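Local coordinates for beta-N-acetylhexosaminidase (Arthrobacter aurescens, PDB 3RCN), which probably hydrolyses terminal non-reducing N-acetyl-D-hexosamine residues from N-acetyl-beta-D-hexosaminides, as a member of glycosyl hydrolase family 20, at residues M152-D155 with N156-F160; H460-S463 with P464-Q468. All blocks are in the same frame, centred on the assembly; numbering follows the deposited sequence.

Contacts 1 and 2 are two helix starts in the family 20 catalytic domain, an alpha-beta barrel. Contact 1 opens helix 154-166, which follows strand 140-146; contact 2 opens helix 464-471, which follows strand 449-456, and these two strands pair in parallel. The centres of the contacts lie about 12 Å apart, and their side chains meet: M152 CE packs on V467 CG2 at 3.6 Å, and N156 CG on P464 CG at 3.5 Å. Both reach the second subunit, contact 2 with a sulfate ion, probably from the crystallisation liquor, at that boundary. Neither includes E316, the predicted proton donor; both lie away from it.

Contact 1: M152-D155 with N156-F160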
# COMPACT_ATOMS: atom_id res chain seq x y z
N MSE A 152 -0.14 -8.29 7.24
CA MSE A 152 0.11 -7.33 6.18
C MSE A 152 -1.21 -6.74 5.67
O MSE A 152 -2.09 -7.47 5.21
CB MSE A 152 0.92 -7.94 5.04
CG MSE A 152 1.21 -6.92 3.95
SE MSE A 152 2.42 -7.49 2.53
CE MSE A 152 4.09 -7.45 3.56
N PRO A 153 -1.36 -5.42 5.77
CA PRO A 153 -2.61 -4.84 5.29
C PRO A 153 -2.86 -5.19 3.82
O PRO A 153 -1.91 -5.34 3.04
CB PRO A 153 -2.40 -3.35 5.49
CG PRO A 153 -1.37 -3.27 6.61
CD PRO A 153 -0.45 -4.40 6.33
N LYS A 154 -4.13 -5.33 3.47
CA LYS A 154 -4.56 -5.72 2.14
C LYS A 154 -3.93 -4.90 1.00
O LYS A 154 -3.53 -5.46 -0.03
CB LYS A 154 -6.09 -5.67 2.08
CG LYS A 154 -6.70 -6.11 0.76
CD LYS A 154 -8.20 -6.33 0.92
CE LYS A 154 -8.97 -5.02 1.11
NZ LYS A 154 -9.04 -4.23 -0.15
N ASP A 155 -3.86 -3.58 1.17
CA ASP A 155 -3.23 -2.70 0.17
C ASP A 155 -1.80 -3.15 -0.19
O ASP A 155 -1.39 -3.14 -1.35
CB ASP A 155 -3.20 -1.24 0.66
CG ASP A 155 -4.58 -0.55 0.61
OD1 ASP A 155 -4.77 0.49 1.29
OD2 ASP A 155 -5.47 -1.05 -0.13
N ASN A 156 -1.05 -3.56 0.83
CA ASN A 156 0.32 -4.01 0.65
C ASN A 156 0.43 -5.40 0.04
O ASN A 156 1.32 -5.66 -0.78
CB ASN A 156 1.06 -3.91 1.98
CG ASN A 156 1.05 -2.49 2.53
OD1 ASN A 156 0.26 -2.15 3.42
ND2 ASN A 156 1.91 -1.65 1.98
N VAL A 157 -0.48 -6.30 0.42
CA VAL A 157 -0.56 -7.62 -0.21
C VAL A 157 -0.77 -7.53 -1.73
O VAL A 157 -0.11 -8.23 -2.49
CB VAL A 157 -1.68 -8.51 0.42
CG1 VAL A 157 -1.81 -9.84 -0.33
CG2 VAL A 157 -1.45 -8.76 1.91
N LEU A 158 -1.69 -6.67 -2.18
CA LEU A 158 -1.97 -6.60 -3.61
C LEU A 158 -0.76 -6.03 -4.32
O LEU A 158 -0.48 -6.39 -5.47
CB LEU A 158 -3.20 -5.75 -3.89
CG LEU A 158 -4.44 -6.14 -3.10
CD1 LEU A 158 -5.55 -5.09 -3.23
CD2 LEU A 158 -4.92 -7.52 -3.54
N ARG A 159 -0.05 -5.14 -3.64
CA ARG A 159 1.15 -4.54 -4.23
C ARG A 159 2.30 -5.54 -4.32
O ARG A 159 3.01 -5.60 -5.32
CB ARG A 159 1.59 -3.30 -3.45
CG ARG A 159 0.93 -2.03 -3.94
CD ARG A 159 1.79 -1.36 -4.98
NE ARG A 159 1.29 -1.57 -6.32
CZ ARG A 159 1.99 -1.29 -7.42
NH1 ARG A 159 3.21 -0.80 -7.30
NH2 ARG A 159 1.48 -1.52 -8.62
N PHE A 160 2.47 -6.33 -3.27
CA PHE A 160 3.41 -7.43 -3.29
C PHE A 160 3.08 -8.41 -4.43
O PHE A 160 3.98 -8.90 -5.12
CB PHE A 160 3.39 -8.15 -1.95
CG PHE A 160 4.34 -9.31 -1.85
CD1 PHE A 160 5.68 -9.11 -1.51
CD2 PHE A 160 3.91 -10.61 -2.10
CE1 PHE A 160 6.55 -10.17 -1.43
CE2 PHE A 160 4.79 -11.68 -2.02
CZ PHE A 160 6.11 -11.46 -1.68
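The side chain of M152, a selenomethionine, runs alongside the first turn of helix 154-166, its CG 3.6 Å from N156 CB and 3.8 Å from V157 CG2. With CG anti to the backbone N (chi1 -179°), the chain reaches N156 and V157 before it bends at chi3. N156 leans back over the P153 ring, bringing OD1 within 3.6 Å of P153 CB. P153 holds the N-cap position, and its backbone oxygen does the bonding: V157 N donates to P153 O at 3.1 Å, while N156 N gives the same oxygen a weak, bent second bond. One residue on, L158 N donates to K154 O at 3.1 Å, and the R159 N to D155 O bond that follows is weak at 3.3 Å.

Farther out, Y221 OH is hydrogen-bonded to M152 O, K154 NZ forms a salt bridge with E228, and V157 and L158 pack on I229 of helix 223-235. D155 OD2 and R159 NH1 of the second subunit form a long, weak ion pair, repeated with the roles exchanged.

A proline at the N-cap has no side-chain acceptor for the first-turn N-H groups; P153 O starts the helix's backbone bonding with V157 N and takes N156 N only weakly. The carboxylate of D155 in the first turn would probably be favoured by the positive end of the helix dipole.

Contact 2: H460-S463 with P464-Q468; sequences HLDS and PRRVQ. With SO4 (sulfate ion), chain B.
S463 and R466 make the capping bond of helix 464-471: R466 N donates to S463 OG at 3.2 Å, with an N-H...O angle of 160°. A chi1 of 66° sets OG between the backbone N and carbonyl carbon of S463, turned back to the helix. The backbone adds V467 N to S463 O at 3.1 Å.

Around the sulfate, S463 OG also donates to O2 at 2.7 Å, and R465 NH1 brings a nearly straight bond to O4 at 3.2 Å, with O4 at the edge of the guanidinium and in its plane. R215 of the second subunit is a further donor to the ion and forms a salt bridge with D462. R465 is also salt-bridged to E512 and bonded to G218 O of the second subunit; with alanine in its place, E512 would probably lose its charged mate, and sulfate O4 and that carbonyl this donor.

Among apolar contacts, L461 CB meets V467 CG2 at 3.7 Å, the two side chains crossing at about a right angle.

A serine N-cap followed by proline as the first helical residue is a classic helix start, here leading from strand 449-456 into helix 464-471 of the alpha-beta barrel.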
# COMPACT_ATOMS: atom_id res chain seq x y z
N HIS A 460 10.42 -11.17 12.24
CA HIS A 460 11.15 -9.91 12.38
C HIS A 460 10.79 -8.81 11.38
O HIS A 460 11.31 -7.70 11.48
CB HIS A 460 12.64 -10.21 12.37
CG HIS A 460 13.00 -11.33 13.29
ND1 HIS A 460 12.63 -11.34 14.62
CD2 HIS A 460 13.67 -12.48 13.07
CE1 HIS A 460 13.08 -12.45 15.18
NE2 HIS A 460 13.71 -13.16 14.27
N LEU A 461 9.91 -9.10 10.43
CA LEU A 461 9.55 -8.05 9.50
C LEU A 461 8.19 -7.52 9.92
O LEU A 461 7.14 -8.05 9.53
CB LEU A 461 9.50 -8.66 8.09
CG LEU A 461 10.59 -9.72 7.85
CD1 LEU A 461 10.36 -10.49 6.57
CD2 LEU A 461 12.02 -9.12 7.87
N ASP A 462 8.23 -6.38 10.59
CA ASP A 462 7.06 -5.79 11.25
C ASP A 462 6.38 -4.67 10.46
O ASP A 462 5.47 -4.02 10.96
CB ASP A 462 7.38 -5.38 12.68
CG ASP A 462 8.56 -4.43 12.76
OD1 ASP A 462 9.37 -4.40 11.81
OD2 ASP A 462 8.66 -3.71 13.78
N SER A 463 6.89 -4.39 9.26
CA SER A 463 6.21 -3.51 8.33
C SER A 463 6.38 -4.08 6.94
O SER A 463 7.29 -4.88 6.72
CB SER A 463 6.80 -2.09 8.39
OG SER A 463 8.13 -2.08 7.92
N PRO A 464 5.52 -3.66 6.00
CA PRO A 464 5.70 -4.02 4.59
C PRO A 464 7.03 -3.50 4.03
O PRO A 464 7.57 -4.08 3.10
CB PRO A 464 4.52 -3.33 3.89
CG PRO A 464 3.52 -3.08 4.96
CD PRO A 464 4.28 -2.90 6.24
N ARG A 465 7.56 -2.42 4.60
CA ARG A 465 8.88 -1.97 4.18
C ARG A 465 9.92 -3.03 4.52
O ARG A 465 10.77 -3.37 3.70
CB ARG A 465 9.24 -0.64 4.85
CG ARG A 465 8.23 0.47 4.64
CD ARG A 465 8.62 1.74 5.41
NE ARG A 465 9.66 2.48 4.71
CZ ARG A 465 10.41 3.44 5.26
NH1 ARG A 465 10.26 3.78 6.52
NH2 ARG A 465 11.33 4.04 4.53
N ARG A 466 9.86 -3.56 5.74
CA ARG A 466 10.83 -4.57 6.14
C ARG A 466 10.70 -5.84 5.28
O ARG A 466 11.70 -6.46 4.90
CB ARG A 466 10.69 -4.88 7.63
CG ARG A 466 11.16 -3.74 8.53
CD ARG A 466 12.30 -4.19 9.43
NE ARG A 466 13.40 -4.73 8.65
CZ ARG A 466 14.02 -5.88 8.90
NH1 ARG A 466 13.68 -6.64 9.93
NH2 ARG A 466 15.01 -6.27 8.11
N VAL A 467 9.47 -6.22 4.95
CA VAL A 467 9.28 -7.35 4.06
C VAL A 467 9.93 -7.12 2.69
O VAL A 467 10.52 -8.04 2.10
CB VAL A 467 7.78 -7.68 3.89
CG1 VAL A 467 7.57 -8.57 2.67
CG2 VAL A 467 7.22 -8.34 5.16
N GLN A 468 9.85 -5.89 2.19
CA GLN A 468 10.46 -5.55 0.90
C GLN A 468 11.98 -5.63 0.96
O GLN A 468 12.65 -6.04 0.01
CB GLN A 468 10.02 -4.15 0.46
CG GLN A 468 8.54 -4.06 0.14
CD GLN A 468 8.14 -2.68 -0.32
OE1 GLN A 468 8.78 -1.69 0.04
NE2 GLN A 468 7.09 -2.61 -1.13
S SO4 B . 9.36 1.26 9.25
O1 SO4 B . 10.58 2.05 9.48
O2 SO4 B . 9.69 0.06 8.50
O3 SO4 B . 8.81 0.89 10.55
O4 SO4 B . 8.38 2.05 8.52